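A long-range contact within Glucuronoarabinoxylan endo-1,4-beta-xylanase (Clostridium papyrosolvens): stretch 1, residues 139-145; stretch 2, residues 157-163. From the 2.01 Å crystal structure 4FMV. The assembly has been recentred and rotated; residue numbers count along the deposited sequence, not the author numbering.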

# COMPACT_ATOMS: atom_id res chain seq x y z
N SER A 139 2.94 -11.91 -5.04
CA SER A 139 2.59 -12.40 -3.72
C SER A 139 2.23 -13.87 -3.77
O SER A 139 1.64 -14.33 -4.74
CB SER A 139 1.43 -11.57 -3.13
OG SER A 139 1.05 -11.98 -1.81
N VAL A 140 2.61 -14.62 -2.73
CA VAL A 140 2.31 -16.04 -2.63
C VAL A 140 0.81 -16.25 -2.43
O VAL A 140 0.19 -17.08 -3.08
CB VAL A 140 3.11 -16.73 -1.47
CG1 VAL A 140 2.73 -18.22 -1.33
CG2 VAL A 140 4.62 -16.57 -1.67
N GLN A 141 0.23 -15.54 -1.47
CA GLN A 141 -1.21 -15.68 -1.22
C GLN A 141 -1.82 -14.42 -0.60
O GLN A 141 -1.26 -13.88 0.37
CB GLN A 141 -1.42 -16.89 -0.26
CG GLN A 141 -2.90 -17.07 0.23
CD GLN A 141 -3.86 -17.53 -0.87
OE1 GLN A 141 -3.57 -18.50 -1.58
NE2 GLN A 141 -5.02 -16.85 -1.00
N ASN A 142 -3.01 -14.04 -1.04
CA ASN A 142 -3.82 -13.07 -0.32
C ASN A 142 -4.48 -13.68 0.93
O ASN A 142 -5.19 -14.69 0.82
CB ASN A 142 -4.94 -12.55 -1.22
CG ASN A 142 -5.79 -11.51 -0.52
OD1 ASN A 142 -5.31 -10.40 -0.27
ND2 ASN A 142 -7.03 -11.87 -0.16
N GLU A 143 -4.28 -13.06 2.08
CA GLU A 143 -4.94 -13.47 3.34
C GLU A 143 -5.05 -14.98 3.52
O GLU A 143 -6.15 -15.52 3.64
CB GLU A 143 -6.33 -12.81 3.46
CG GLU A 143 -6.23 -11.28 3.38
CD GLU A 143 -7.52 -10.57 3.72
OE1 GLU A 143 -8.50 -11.25 4.04
OE2 GLU A 143 -7.54 -9.33 3.65
N PRO A 144 -3.89 -15.65 3.57
CA PRO A 144 -3.85 -17.10 3.76
C PRO A 144 -4.47 -17.47 5.10
O PRO A 144 -4.82 -18.63 5.30
CB PRO A 144 -2.35 -17.40 3.83
CG PRO A 144 -1.75 -16.09 4.36
CD PRO A 144 -2.53 -15.07 3.57
N ASP A 145 -4.51 -16.50 6.02
CA ASP A 145 -5.10 -16.69 7.36
C ASP A 145 -6.54 -16.17 7.54
O ASP A 145 -7.03 -16.18 8.67
CB ASP A 145 -4.19 -16.13 8.45
CG ASP A 145 -3.88 -14.65 8.24
OD1 ASP A 145 -4.32 -14.10 7.21
OD2 ASP A 145 -3.21 -14.05 9.11
N GLU A 157 2.81 -23.94 6.31
CA GLU A 157 2.69 -24.14 4.86
C GLU A 157 3.37 -23.01 4.08
O GLU A 157 4.12 -23.27 3.14
CB GLU A 157 1.22 -24.28 4.46
CG GLU A 157 0.76 -25.72 4.61
CD GLU A 157 -0.72 -25.86 4.82
OE1 GLU A 157 -1.42 -24.82 4.85
OE2 GLU A 157 -1.18 -27.01 5.00
N MET A 158 3.07 -21.78 4.47
CA MET A 158 3.70 -20.59 3.89
C MET A 158 5.22 -20.66 4.03
O MET A 158 5.94 -20.36 3.07
CB MET A 158 3.17 -19.33 4.56
CG MET A 158 3.87 -18.03 4.12
SD MET A 158 3.55 -17.56 2.41
CE MET A 158 1.76 -17.57 2.35
N LEU A 159 5.71 -21.05 5.21
CA LEU A 159 7.15 -21.24 5.43
C LEU A 159 7.73 -22.25 4.44
O LEU A 159 8.77 -22.00 3.82
CB LEU A 159 7.46 -21.67 6.88
CG LEU A 159 8.94 -22.00 7.19
CD1 LEU A 159 9.86 -20.83 6.87
CD2 LEU A 159 9.15 -22.48 8.62
N ASN A 160 7.07 -23.40 4.29
CA ASN A 160 7.58 -24.45 3.41
C ASN A 160 7.77 -23.94 1.97
O ASN A 160 8.80 -24.19 1.33
CB ASN A 160 6.65 -25.66 3.41
CG ASN A 160 6.65 -26.40 4.72
OD1 ASN A 160 7.58 -26.27 5.52
ND2 ASN A 160 5.60 -27.20 4.95
N PHE A 161 6.78 -23.20 1.47
CA PHE A 161 6.85 -22.66 0.12
C PHE A 161 7.96 -21.61 0.01
O PHE A 161 8.75 -21.60 -0.96
CB PHE A 161 5.50 -22.03 -0.26
CG PHE A 161 5.44 -21.60 -1.70
CD1 PHE A 161 5.04 -22.48 -2.68
CD2 PHE A 161 5.83 -20.32 -2.06
CE1 PHE A 161 5.01 -22.08 -4.00
CE2 PHE A 161 5.80 -19.93 -3.36
CZ PHE A 161 5.39 -20.82 -4.34
N MET A 162 8.00 -20.72 0.99
CA MET A 162 9.06 -19.71 1.06
C MET A 162 10.47 -20.30 1.10
O MET A 162 11.38 -19.75 0.47
CB MET A 162 8.83 -18.75 2.23
CG MET A 162 7.64 -17.79 2.07
SD MET A 162 7.68 -16.72 0.59
CE MET A 162 9.05 -15.61 1.00
N LYS A 163 10.70 -21.40 1.82
CA LYS A 163 12.03 -22.04 1.77
C LYS A 163 12.30 -22.79 0.47
O LYS A 163 13.33 -22.59 -0.17
CB LYS A 163 12.28 -23.00 2.96
CG LYS A 163 12.38 -22.33 4.31
CD LYS A 163 12.67 -23.34 5.42
CE LYS A 163 14.13 -23.79 5.41
NZ LYS A 163 14.62 -24.20 6.80

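The contact is small and entirely apolar: a segment without regular structure around V140 packs its side chains against one flank of a helix, and no hydrogen bond crosses between them. Its rule is economical. One branched residue, V140, meets three helix residues, M158, F161 and M162, and two of these are methionines whose flexible chains bring their ends to the partner.

V140 carries most of the loop's share. Its CA-to-CB bond points toward the helix, and with chi1 in the t well the two methyls spread over overlapping sets of neighbours. CG1 lies 3.8 Å from CD2 of F161 and 3.9 Å from CE of M158, while CG2 reaches SD of M162 at 3.8 Å. Both methyls touch the F161 ring, CG2 of V140 lying 3.9 Å from CE2 of F161. CG1 is the nearer to the end of M158, and M162 is met by CG2, since CG1 of V140 stays 5.5 Å from SD of M162. Even the closest CA atoms, those of V140 and M158, are 8.1 Å apart, a gap that side chains on both sides must fill.

M158 shows how that gap can be filled from a helix position that does not aim directly at its target. Its CA-to-CB bond runs sideways, and chi1 t carries the chain outward before chi2 and chi3, both p, fold it so that the terminal methyl comes nearer the loop. That methyl serves several neighbours: besides V140, CE lies 4.2 Å from CB of Q141 and 4.3 Å from CG of P144. The proline points toward the helix and offers its ring, puckered C-gamma endo, as a compact apolar surface.

M162 also starts sideways but arrives by another route, with all three chi angles in the m well. The two methionines therefore reach the same valine through quite different rotamers: M158 meets V140 with both its sulfur and its terminal methyl, SD of M158 lying 3.9 Å from CG1 of V140, while M162 meets it through SD, its CE remaining 5.3 Å from CG2 of V140. F161 needs no such detour: it points toward the loop, and chi1 t with chi2 at 88° sets its ring beside V140, which approaches obliquely.

Q141 illustrates how a polar residue can border such a patch. Its CB is directed toward the helix, but the end of the side chain leads away; chi1 t and chi2 p help place NE2 2.8 Å from O of N142, in a nearly straight hydrogen bond within the loop. The aliphatic base touches M158 while the amide is satisfied away from the apolar contact. On the helix, backbone bonds such as M162 N to M158 O, at 2.9 Å, hold the two methionines one turn apart, so both can address V140.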